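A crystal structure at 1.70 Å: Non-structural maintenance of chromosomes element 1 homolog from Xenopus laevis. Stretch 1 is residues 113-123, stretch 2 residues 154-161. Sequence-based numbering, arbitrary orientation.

Stretch 1, residues 113-123: DNGFATSISIL
Stretch 2 (154-161) GRNGEYTL

A single carbonyl, Gly157 O at the tip of a tight hairpin, receives both the backbone and the side chain of the first helical residue of the other stretch: Ser119 OG donates to it at 3.0 Å, and Ser119 N makes a weak bond to Gly157 O, also 3.0 Å (126°). The example illustrates how a short antiparallel pairing can end by handing one strand over to a helix.

The hairpin is a type I' turn from Arg155 to Glu158, closed by Arg155 N to Glu158 O (2.7 Å) and Glu158 N to Arg155 O (2.9 Å). Asn156 (60/38) and Gly157 (77/15) take left-handed angles; a CB on Gly157 would meet its preceding carbonyl and lie 3.3 Å from Ser119 OG.

Ala117 and Tyr159 form the hydrogen-bonded pair, Ala117 N to Tyr159 O and Tyr159 N to Ala117 O both measuring 2.8 Å, with CA atoms 5.2 Å apart. Next in register, Thr118 and Glu158 are a non-hydrogen-bonded pair (CA-CA 4.4 Å), their side chains on the opposite face from Ala117 and Tyr159. Thr118 (chi1 p) then caps the helix, its OG1 accepting from Ser121 N at 3.2 Å.

At the other end, Gly115 (80/10) accepts at its O a hydrogen bond from Thr160 OG1 at 2.6 Å, with Thr160 chi1 in t. Thr160 CB simultaneously sits 3.7 Å from the Phe116 ring centroid, over the face, so one threonine serves a polar and an aromatic partner. Phe116 (m, chi2 79°) buries the largest area, 107 of 516 Å² in total; its CE2 lies over a face of the Arg155 guanidinium, and Phe116 CZ is 3.6 Å from Arg155 NH2. Tyr159 (m, chi2 86°) packs its CD1 3.6 Å from Ile122 CD1 (m, t), joining helix to sheet, while small Ala117 is buried beside it.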

ATOM      1  N   ASP A 113     -25.296  18.841   2.507  1.00 26.13           N
ATOM      2  CA  ASP A 113     -26.381  18.367   1.655  1.00 26.11           C
ATOM      3  C   ASP A 113     -25.854  17.674   0.403  1.00 27.49           C
ATOM      4  O   ASP A 113     -26.438  16.684  -0.050  1.00 30.58           O
ATOM      5  CB  ASP A 113     -27.295  19.529   1.260  1.00 27.83           C
ATOM      6  CG  ASP A 113     -28.144  20.044   2.417  1.00 34.85           C
ATOM      7  OD1 ASP A 113     -27.926  19.648   3.579  1.00 32.40           O
ATOM      8  OD2 ASP A 113     -29.055  20.855   2.149  1.00 44.20           O
ATOM      9  N   ASN A 114     -24.756  18.184  -0.171  1.00 26.64           N
ATOM     10  CA  ASN A 114     -24.215  17.676  -1.427  1.00 29.77           C
ATOM     11  C   ASN A 114     -23.282  16.482  -1.249  1.00 31.63           C
ATOM     12  O   ASN A 114     -23.032  15.759  -2.222  1.00 30.78           O
ATOM     13  CB  ASN A 114     -23.455  18.788  -2.159  1.00 34.81           C
ATOM     14  CG  ASN A 114     -22.669  19.695  -1.207  1.00 36.70           C
ATOM     15  OD1 ASN A 114     -23.209  20.206  -0.215  1.00 39.51           O
ATOM     16  ND2 ASN A 114     -21.388  19.902  -1.510  1.00 32.79           N
ATOM     17  N   GLY A 115     -22.779  16.243  -0.043  1.00 25.60           N
ATOM     18  CA  GLY A 115     -21.797  15.185   0.139  1.00 20.42           C
ATOM     19  C   GLY A 115     -20.383  15.549  -0.257  1.00 21.95           C
ATOM     20  O   GLY A 115     -19.524  14.656  -0.306  1.00 18.82           O
ATOM     21  N   PHE A 116     -20.101  16.824  -0.536  1.00 19.32           N
ATOM     22  CA  PHE A 116     -18.751  17.279  -0.846  1.00 15.43           C
ATOM     23  C   PHE A 116     -18.327  18.397   0.103  1.00 20.25           C
ATOM     24  O   PHE A 116     -19.160  19.183   0.566  1.00 23.51           O
ATOM     25  CB  PHE A 116     -18.652  17.767  -2.289  1.00 19.70           C
ATOM     26  CG  PHE A 116     -18.666  16.655  -3.309  1.00 19.80           C
ATOM     27  CD1 PHE A 116     -19.858  16.051  -3.677  1.00 22.91           C
ATOM     28  CD2 PHE A 116     -17.484  16.227  -3.901  1.00 19.69           C
ATOM     29  CE1 PHE A 116     -19.876  15.023  -4.622  1.00 25.24           C
ATOM     30  CE2 PHE A 116     -17.496  15.192  -4.849  1.00 22.24           C
ATOM     31  CZ  PHE A 116     -18.687  14.601  -5.202  1.00 23.87           C
ATOM     32  N   ALA A 117     -17.024  18.457   0.393  1.00 15.28           N
ATOM     33  CA  ALA A 117     -16.414  19.591   1.085  1.00 16.35           C
ATOM     34  C   ALA A 117     -15.535  20.358   0.102  1.00 15.97           C
ATOM     35  O   ALA A 117     -14.907  19.758  -0.771  1.00 17.49           O
ATOM     36  CB  ALA A 117     -15.580  19.126   2.285  1.00 16.40           C
ATOM     37  N   THR A 118     -15.522  21.685   0.206  1.00 13.04           N
ATOM     38  CA  THR A 118     -14.703  22.486  -0.696  1.00 15.52           C
ATOM     39  C   THR A 118     -13.305  22.674  -0.119  1.00 14.58           C
ATOM     40  O   THR A 118     -13.081  22.496   1.073  1.00 15.47           O
ATOM     41  CB  THR A 118     -15.320  23.862  -0.910  1.00 16.59           C
ATOM     42  OG1 THR A 118     -15.382  24.508   0.369  1.00 17.39           O
ATOM     43  CG2 THR A 118     -16.729  23.745  -1.465  1.00 15.31           C
ATOM     44  N   SER A 119     -12.366  23.074  -0.979  1.00 15.40           N
ATOM     45  CA  SER A 119     -11.013  23.370  -0.502  1.00 17.13           C
ATOM     46  C   SER A 119     -11.010  24.416   0.609  1.00 17.25           C
ATOM     47  O   SER A 119     -10.312  24.259   1.619  1.00 15.46           O
ATOM     48  CB  SER A 119     -10.127  23.837  -1.657  1.00 19.74           C
ATOM     49  OG  SER A 119      -9.867  22.768  -2.553  1.00 22.56           O
ATOM     50  N   ILE A 120     -11.773  25.497   0.450  1.00 14.04           N
ATOM     51  CA  ILE A 120     -11.776  26.527   1.486  1.00 14.71           C
ATOM     52  C   ILE A 120     -12.317  25.969   2.798  1.00 13.66           C
ATOM     53  O   ILE A 120     -11.811  26.287   3.879  1.00 14.37           O
ATOM     54  CB  ILE A 120     -12.573  27.761   1.012  1.00 15.22           C
ATOM     55  CG1 ILE A 120     -11.729  28.561   0.014  1.00 15.94           C
ATOM     56  CG2 ILE A 120     -12.967  28.635   2.216  1.00 16.76           C
ATOM     57  CD1 ILE A 120     -12.463  29.756  -0.621  1.00 16.14           C
ATOM     58  N   SER A 121     -13.356  25.129   2.730  1.00 13.41           N
ATOM     59  CA  SER A 121     -13.915  24.594   3.967  1.00 12.87           C
ATOM     60  C   SER A 121     -12.883  23.730   4.692  1.00 14.53           C
ATOM     61  O   SER A 121     -12.779  23.788   5.919  1.00 13.81           O
ATOM     62  CB  SER A 121     -15.218  23.822   3.698  1.00 15.69           C
ATOM     63  OG  SER A 121     -14.990  22.512   3.193  1.00 17.25           O
ATOM     64  N   ILE A 122     -12.069  22.973   3.945  1.00 12.66           N
ATOM     65  CA  ILE A 122     -11.051  22.134   4.584  1.00 12.67           C
ATOM     66  C   ILE A 122      -9.930  22.992   5.164  1.00 16.18           C
ATOM     67  O   ILE A 122      -9.409  22.705   6.253  1.00 16.85           O
ATOM     68  CB  ILE A 122     -10.522  21.087   3.592  1.00 14.55           C
ATOM     69  CG1 ILE A 122     -11.660  20.168   3.192  1.00 14.23           C
ATOM     70  CG2 ILE A 122      -9.398  20.252   4.248  1.00 13.32           C
ATOM     71  CD1 ILE A 122     -11.372  19.299   1.975  1.00 16.57           C
ATOM     72  N   LEU A 123      -9.559  24.069   4.469  1.00 14.57           N
ATOM     73  CA  LEU A 123      -8.572  24.999   5.014  1.00 15.13           C
ATOM     74  C   LEU A 123      -9.075  25.644   6.298  1.00 18.36           C
ATOM     75  O   LEU A 123      -8.297  25.882   7.233  1.00 17.76           O
ATOM     76  CB  LEU A 123      -8.225  26.065   3.967  1.00 17.18           C
ATOM     77  CG  LEU A 123      -7.481  25.558   2.724  1.00 19.16           C
ATOM     78  CD1 LEU A 123      -7.393  26.633   1.643  1.00 25.83           C
ATOM     79  CD2 LEU A 123      -6.078  25.072   3.097  1.00 23.06           C
ATOM     80  N   GLY A 154     -11.655  13.415  -5.344  1.00 23.30           N
ATOM     81  CA  GLY A 154     -11.496  14.849  -5.545  1.00 29.70           C
ATOM     82  C   GLY A 154     -11.920  15.270  -6.937  1.00 35.23           C
ATOM     83  O   GLY A 154     -11.560  14.623  -7.921  1.00 30.79           O
ATOM     84  N   ARG A 155     -12.683  16.360  -7.010  1.00 29.33           N
ATOM     85  CA  ARG A 155     -13.206  16.853  -8.280  1.00 31.98           C
ATOM     86  C   ARG A 155     -13.249  18.373  -8.212  1.00 33.90           C
ATOM     87  O   ARG A 155     -14.079  18.929  -7.488  1.00 31.36           O
ATOM     88  CB  ARG A 155     -14.594  16.283  -8.560  1.00 36.71           C
ATOM     89  CG  ARG A 155     -14.587  14.879  -9.145  1.00 49.75           C
ATOM     90  CD  ARG A 155     -15.641  14.737 -10.240  1.00 52.32           C
ATOM     91  NE  ARG A 155     -17.002  14.868  -9.726  1.00 55.56           N
ATOM     92  CZ  ARG A 155     -17.681  13.869  -9.171  1.00 51.01           C
ATOM     93  NH1 ARG A 155     -17.114  12.673  -9.058  1.00 52.08           N
ATOM     94  NH2 ARG A 155     -18.916  14.062  -8.730  1.00 50.67           N
ATOM     95  N   ASN A 156     -12.350  19.036  -8.940  1.00 36.24           N
ATOM     96  CA  ASN A 156     -12.372  20.497  -9.063  1.00 36.46           C
ATOM     97  C   ASN A 156     -12.214  21.177  -7.706  1.00 34.73           C
ATOM     98  O   ASN A 156     -12.845  22.197  -7.430  1.00 35.35           O
ATOM     99  CB  ASN A 156     -13.655  20.973  -9.749  1.00 35.16           C
ATOM    100  CG  ASN A 156     -13.804  20.422 -11.152  1.00 42.21           C
ATOM    101  OD1 ASN A 156     -12.831  20.348 -11.906  1.00 47.42           O
ATOM    102  ND2 ASN A 156     -15.024  20.025 -11.509  1.00 39.34           N
ATOM    103  N   GLY A 157     -11.374  20.606  -6.849  1.00 31.20           N
ATOM    104  CA  GLY A 157     -11.200  21.184  -5.532  1.00 30.81           C
ATOM    105  C   GLY A 157     -12.328  20.905  -4.566  1.00 25.81           C
ATOM    106  O   GLY A 157     -12.422  21.572  -3.537  1.00 30.75           O
ATOM    107  N   GLU A 158     -13.198  19.946  -4.869  1.00 21.45           N
ATOM    108  CA  GLU A 158     -14.197  19.477  -3.919  1.00 19.68           C
ATOM    109  C   GLU A 158     -13.960  17.997  -3.664  1.00 16.06           C
ATOM    110  O   GLU A 158     -13.491  17.274  -4.546  1.00 19.12           O
ATOM    111  CB  GLU A 158     -15.625  19.722  -4.423  1.00 26.18           C
ATOM    112  CG  GLU A 158     -15.842  21.182  -4.787  1.00 28.01           C
ATOM    113  CD  GLU A 158     -17.299  21.555  -4.986  1.00 38.52           C
ATOM    114  OE1 GLU A 158     -18.175  20.945  -4.336  1.00 42.05           O
ATOM    115  OE2 GLU A 158     -17.563  22.470  -5.794  1.00 41.51           O
ATOM    116  N   TYR A 159     -14.263  17.566  -2.447  1.00 16.71           N
ATOM    117  CA  TYR A 159     -13.885  16.238  -1.980  1.00 16.68           C
ATOM    118  C   TYR A 159     -15.077  15.525  -1.370  1.00 17.58           C
ATOM    119  O   TYR A 159     -15.823  16.108  -0.583  1.00 17.01           O
ATOM    120  CB  TYR A 159     -12.771  16.331  -0.933  1.00 15.42           C
ATOM    121  CG  TYR A 159     -11.518  16.950  -1.491  1.00 17.31           C
ATOM    122  CD1 TYR A 159     -11.347  18.336  -1.502  1.00 16.99           C
ATOM    123  CD2 TYR A 159     -10.518  16.155  -2.044  1.00 18.68           C
ATOM    124  CE1 TYR A 159     -10.224  18.901  -2.036  1.00 19.75           C
ATOM    125  CE2 TYR A 159      -9.374  16.723  -2.578  1.00 20.70           C
ATOM    126  CZ  TYR A 159      -9.240  18.097  -2.570  1.00 20.73           C
ATOM    127  OH  TYR A 159      -8.118  18.695  -3.088  1.00 24.44           O
ATOM    128  N   THR A 160     -15.230  14.245  -1.707  1.00 15.62           N
ATOM    129  CA  THR A 160     -16.169  13.389  -1.004  1.00 15.45           C
ATOM    130  C   THR A 160     -15.422  12.132  -0.559  1.00 16.60           C
ATOM    131  O   THR A 160     -14.246  11.934  -0.884  1.00 15.89           O
ATOM    132  CB  THR A 160     -17.393  13.051  -1.885  1.00 15.01           C
ATOM    133  OG1 THR A 160     -18.408  12.415  -1.088  1.00 16.54           O
ATOM    134  CG2 THR A 160     -16.987  12.136  -3.032  1.00 18.48           C
ATOM    135  N   LEU A 161     -16.095  11.299   0.223  1.00 15.51           N
ATOM    136  CA  LEU A 161     -15.496  10.040   0.648  1.00 15.62           C
ATOM    137  C   LEU A 161     -15.410   9.087  -0.535  1.00 17.78           C
ATOM    138  O   LEU A 161     -16.350   8.975  -1.325  1.00 16.89           O
ATOM    139  CB  LEU A 161     -16.328   9.393   1.756  1.00 15.33           C
ATOM    140  CG  LEU A 161     -16.518  10.163   3.050  1.00 15.70           C
ATOM    141  CD1 LEU A 161     -17.246   9.281   4.043  1.00 20.09           C
ATOM    142  CD2 LEU A 161     -15.177  10.612   3.603  1.00 18.78           C
TER